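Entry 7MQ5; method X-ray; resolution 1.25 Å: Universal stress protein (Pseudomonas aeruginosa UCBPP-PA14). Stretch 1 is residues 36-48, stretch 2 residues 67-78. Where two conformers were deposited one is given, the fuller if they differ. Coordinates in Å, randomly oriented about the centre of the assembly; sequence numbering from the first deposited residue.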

# COMPACT_ATOMS: atom_id res chain seq x y z
N SER A 36 4.36 -0.45 16.90
CA SER A 36 4.17 -1.79 16.28
C SER A 36 5.46 -2.60 16.36
O SER A 36 6.56 -2.00 16.40
CB SER A 36 3.75 -1.65 14.83
OG SER A 36 3.67 -2.92 14.19
N HIS A 37 5.31 -3.91 16.38
CA HIS A 37 6.47 -4.83 16.35
C HIS A 37 7.00 -4.88 14.92
O HIS A 37 6.19 -4.81 13.97
CB HIS A 37 6.01 -6.21 16.81
CG HIS A 37 7.11 -7.20 16.76
ND1 HIS A 37 8.06 -7.30 17.75
CD2 HIS A 37 7.42 -8.13 15.83
CE1 HIS A 37 8.92 -8.24 17.42
NE2 HIS A 37 8.56 -8.76 16.24
N LEU A 38 8.32 -4.97 14.77
CA LEU A 38 8.95 -5.15 13.45
C LEU A 38 9.54 -6.56 13.36
O LEU A 38 10.39 -6.91 14.21
CB LEU A 38 10.07 -4.13 13.25
CG LEU A 38 9.65 -2.66 13.35
CD1 LEU A 38 10.84 -1.75 13.06
CD2 LEU A 38 8.50 -2.35 12.40
N HIS A 39 9.12 -7.32 12.35
CA HIS A 39 9.75 -8.63 12.04
C HIS A 39 10.56 -8.46 10.76
O HIS A 39 9.97 -8.20 9.69
CB HIS A 39 8.71 -9.73 11.92
CG HIS A 39 9.33 -11.06 11.69
ND1 HIS A 39 10.04 -11.70 12.69
CD2 HIS A 39 9.37 -11.86 10.61
CE1 HIS A 39 10.47 -12.86 12.22
NE2 HIS A 39 10.08 -12.98 10.95
N LEU A 40 11.87 -8.58 10.88
CA LEU A 40 12.78 -8.39 9.72
C LEU A 40 13.04 -9.74 9.06
O LEU A 40 13.51 -10.67 9.75
CB LEU A 40 14.10 -7.76 10.18
CG LEU A 40 14.00 -6.58 11.15
CD1 LEU A 40 15.38 -6.00 11.42
CD2 LEU A 40 13.05 -5.51 10.64
N LEU A 41 12.81 -9.81 7.76
CA LEU A 41 12.96 -11.09 7.03
C LEU A 41 13.96 -10.93 5.89
O LEU A 41 13.79 -10.02 5.06
CB LEU A 41 11.59 -11.50 6.47
CG LEU A 41 11.60 -12.68 5.49
CD1 LEU A 41 11.99 -13.97 6.19
CD2 LEU A 41 10.26 -12.81 4.78
N VAL A 42 14.93 -11.84 5.83
CA VAL A 42 15.81 -11.97 4.64
C VAL A 42 15.39 -13.26 3.93
O VAL A 42 15.38 -14.31 4.58
CB VAL A 42 17.31 -11.97 4.99
CG1 VAL A 42 18.14 -12.28 3.76
CG2 VAL A 42 17.73 -10.66 5.62
N CYS A 43 15.07 -13.16 2.64
CA CYS A 43 14.64 -14.32 1.84
C CYS A 43 15.83 -14.83 1.03
O CYS A 43 16.11 -14.28 -0.05
CB CYS A 43 13.50 -13.94 0.91
SG CYS A 43 12.06 -13.31 1.79
N GLU A 44 16.53 -15.83 1.56
CA GLU A 44 17.72 -16.39 0.88
C GLU A 44 18.08 -17.72 1.53
O GLU A 44 17.87 -17.86 2.75
CB GLU A 44 18.91 -15.43 1.01
CG GLU A 44 20.15 -15.92 0.28
CD GLU A 44 21.36 -15.01 0.36
OE1 GLU A 44 21.18 -13.78 0.42
OE2 GLU A 44 22.49 -15.55 0.35
N LYS A 45 18.62 -18.63 0.73
CA LYS A 45 19.06 -19.94 1.26
C LYS A 45 20.58 -19.96 1.51
O LYS A 45 20.99 -20.47 2.56
CB LYS A 45 18.73 -21.04 0.26
CG LYS A 45 19.10 -22.45 0.70
CD LYS A 45 18.74 -23.53 -0.31
CE LYS A 45 19.59 -23.48 -1.57
NZ LYS A 45 19.26 -24.59 -2.50
N ARG A 46 21.37 -19.38 0.60
CA ARG A 46 22.83 -19.68 0.63
C ARG A 46 23.60 -19.04 1.80
O ARG A 46 24.20 -19.80 2.60
CB ARG A 46 23.50 -19.25 -0.68
CG ARG A 46 25.00 -19.50 -0.69
CD ARG A 46 25.64 -19.25 -2.04
NE ARG A 46 25.52 -17.88 -2.47
CZ ARG A 46 26.46 -16.94 -2.36
NH1 ARG A 46 27.63 -17.22 -1.82
NH2 ARG A 46 26.21 -15.72 -2.79
N ARG A 47 23.68 -17.72 1.85
CA ARG A 47 24.57 -17.10 2.87
C ARG A 47 23.90 -17.08 4.25
O ARG A 47 22.68 -16.94 4.33
CB ARG A 47 24.97 -15.69 2.43
CG ARG A 47 25.81 -15.68 1.16
CD ARG A 47 25.97 -14.28 0.61
NE ARG A 47 24.68 -13.73 0.22
CZ ARG A 47 24.50 -12.52 -0.28
NH1 ARG A 47 23.28 -12.11 -0.60
NH2 ARG A 47 25.52 -11.71 -0.45
N ASP A 48 24.71 -17.22 5.30
CA ASP A 48 24.22 -17.17 6.70
C ASP A 48 24.19 -15.70 7.12
O ASP A 48 25.25 -15.14 7.39
CB ASP A 48 25.10 -18.02 7.62
CG ASP A 48 24.62 -18.09 9.06
OD1 ASP A 48 23.74 -17.29 9.41
OD2 ASP A 48 25.12 -18.96 9.81
N VAL A 67 11.56 -5.88 18.14
CA VAL A 67 12.08 -6.46 16.87
C VAL A 67 12.32 -7.96 17.00
O VAL A 67 12.83 -8.42 18.03
CB VAL A 67 13.41 -5.79 16.48
CG1 VAL A 67 13.90 -6.25 15.12
CG2 VAL A 67 13.33 -4.28 16.54
N SER A 68 12.00 -8.69 15.94
CA SER A 68 12.39 -10.11 15.76
C SER A 68 12.94 -10.22 14.33
O SER A 68 12.69 -9.32 13.50
CB SER A 68 11.26 -11.09 16.02
OG SER A 68 10.14 -10.83 15.21
N THR A 69 13.70 -11.26 14.08
CA THR A 69 14.33 -11.43 12.75
C THR A 69 14.27 -12.90 12.34
O THR A 69 14.18 -13.80 13.21
CB THR A 69 15.81 -10.99 12.73
OG1 THR A 69 16.59 -11.88 13.52
CG2 THR A 69 16.03 -9.58 13.22
N ASN A 70 14.37 -13.11 11.04
CA ASN A 70 14.46 -14.49 10.53
C ASN A 70 15.01 -14.47 9.11
O ASN A 70 14.83 -13.49 8.39
CB ASN A 70 13.11 -15.20 10.54
CG ASN A 70 13.23 -16.69 10.34
OD1 ASN A 70 14.20 -17.32 10.79
ND2 ASN A 70 12.25 -17.28 9.69
N GLN A 71 15.66 -15.56 8.76
CA GLN A 71 16.09 -15.83 7.38
C GLN A 71 15.35 -17.09 6.95
O GLN A 71 15.34 -18.06 7.71
CB GLN A 71 17.60 -16.01 7.29
CG GLN A 71 18.06 -16.31 5.88
CD GLN A 71 19.56 -16.40 5.74
OE1 GLN A 71 20.31 -16.04 6.65
NE2 GLN A 71 19.99 -16.88 4.59
N ALA A 72 14.73 -17.06 5.77
CA ALA A 72 13.94 -18.20 5.30
C ALA A 72 13.99 -18.28 3.78
O ALA A 72 14.37 -17.29 3.11
CB ALA A 72 12.51 -18.05 5.76
N TRP A 73 13.61 -19.43 3.26
CA TRP A 73 13.50 -19.61 1.80
C TRP A 73 12.67 -20.84 1.51
O TRP A 73 13.08 -21.94 1.91
CB TRP A 73 14.85 -19.75 1.09
CG TRP A 73 14.61 -19.91 -0.38
CD1 TRP A 73 14.44 -21.07 -1.08
CD2 TRP A 73 14.31 -18.85 -1.29
NE1 TRP A 73 14.10 -20.79 -2.37
CE2 TRP A 73 14.01 -19.44 -2.54
CE3 TRP A 73 14.30 -17.45 -1.19
CZ2 TRP A 73 13.72 -18.67 -3.67
CZ3 TRP A 73 14.01 -16.70 -2.31
CH2 TRP A 73 13.71 -17.30 -3.53
N LYS A 74 11.53 -20.65 0.85
CA LYS A 74 10.84 -21.85 0.32
C LYS A 74 10.14 -21.49 -0.99
O LYS A 74 9.30 -20.57 -1.01
CB LYS A 74 9.94 -22.52 1.36
CG LYS A 74 9.39 -23.87 0.91
CD LYS A 74 8.52 -24.58 1.93
CE LYS A 74 7.97 -25.89 1.42
NZ LYS A 74 7.18 -25.72 0.17
N ASP A 75 10.60 -22.13 -2.06
CA ASP A 75 9.99 -22.11 -3.42
C ASP A 75 10.26 -20.80 -4.16
O ASP A 75 10.83 -20.86 -5.27
CB ASP A 75 8.49 -22.43 -3.33
CG ASP A 75 8.22 -23.85 -2.85
OD1 ASP A 75 9.03 -24.74 -3.17
OD2 ASP A 75 7.21 -24.04 -2.14
N SER A 76 9.82 -19.67 -3.61
CA SER A 76 9.97 -18.39 -4.34
C SER A 76 10.03 -17.24 -3.35
O SER A 76 9.72 -17.43 -2.16
CB SER A 76 8.83 -18.19 -5.31
OG SER A 76 7.62 -17.95 -4.59
N LEU A 77 10.37 -16.06 -3.85
CA LEU A 77 10.46 -14.87 -2.99
C LEU A 77 9.07 -14.52 -2.44
O LEU A 77 8.91 -14.44 -1.21
CB LEU A 77 11.06 -13.74 -3.84
CG LEU A 77 11.19 -12.39 -3.14
CD1 LEU A 77 12.06 -12.51 -1.90
CD2 LEU A 77 11.77 -11.36 -4.09
N HIS A 78 8.06 -14.41 -3.31
CA HIS A 78 6.74 -14.01 -2.77
C HIS A 78 6.17 -15.08 -1.83
O HIS A 78 5.51 -14.72 -0.85
CB HIS A 78 5.76 -13.67 -3.89
CG HIS A 78 5.25 -14.85 -4.64
ND1 HIS A 78 5.96 -15.43 -5.67
CD2 HIS A 78 4.10 -15.54 -4.52
CE1 HIS A 78 5.26 -16.44 -6.15
NE2 HIS A 78 4.12 -16.53 -5.45

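Strands 37-43 and 67-72 lie side by side and parallel, their axes 17° apart, and the contact begins with a side-chain amide at one end and two imidazoles at the other. Gln71 NE2 donates both of its hydrogens to backbone carbonyls of the loop after the first strand, at 2.7 Å to Arg47 O and 3.0 Å to Glu44 O, both nearly straight. An all-trans chi1 and chi2 carries the amide out to this loop, and a primary amide suits the site because one nitrogen can serve two acceptors. The loop is braced from within: Arg47 NE and Arg47 NH1 form a salt bridge with Glu44 OE2 and Glu44 OE1, respectively, each pair 2.9 Å apart, and the backbone Arg47 N adds a hydrogen bond to Glu44 OE2, also 2.9 Å.

Near the start of the strands, Ser68 OG sits between two imidazoles, hydrogen-bonded at 2.7 Å to His39 ND1 and 2.8 Å to His37 NE2. The hydroxyl lies at the edge of each ring, near its plane, where the nitrogen lone pair or N-H is directed. Both histidines have chi1 near 180°, and their ring ends come nearer the neighbouring strand; the small serine, with chi1 p, places its oxygen within reach of both. His39 NE2 is satisfied elsewhere in the structure.

Between these ends runs the parallel backbone ladder. Ser68 N donates to Leu38 O (3.0 Å), and Leu40 N to Ser68 O (2.8 Å); Asn70 N then reaches Leu40 O (2.9 Å), Val42 N reaches Asn70 O (3.0 Å), and Ala72 N reaches Val42 O (3.1 Å). The last rung, Glu44 N to Ala72 O at 3.0 Å, is weak, its angle falling to 133° where the first strand has given way to loop. CA-H...O contacts supplement the ladder, among them Val67 CA to Leu38 O and Thr69 CA to Leu40 O, each 3.2 Å.

Alternation sorts the side chains onto two faces. Leu38, Leu40 and Val42 share one with Val67, Thr69 and Gln71. The first four are buried, and their branched hydrocarbon side chains suit a setting shut off from water. Leu40 CG packs 4.0 Å from Val67 CG1, while Leu40 CB lies 4.0 Å from Thr69 CG2, so the threonine offers its methyl to the leucine. Gln71 has the largest area covered by the other stretch. His39, Leu41 and Cys43 occupy the other face with Ser68, Asn70 and Ala72. Leu41, chi1 t and chi2 p, brings CD1 to 4.1 Å from Ala72 CB, a compact apolar contact.

Beyond the second strand the apolar packing continues around Cys43. Its CB is 3.5 Å from Leu77 CD1, on the first residue of the following helix, and 4.2 Å from Trp73 CE3. Trp73, though exposed, has its CA-to-CB bond toward the first stretch, and its ring meets Cys43 C at the edge; Trp73 CB also lies 4.2 Å from Lys45 CB, while the lysine's charged end leads away. Altogether the two stretches bury 880 Å², summed over both sides.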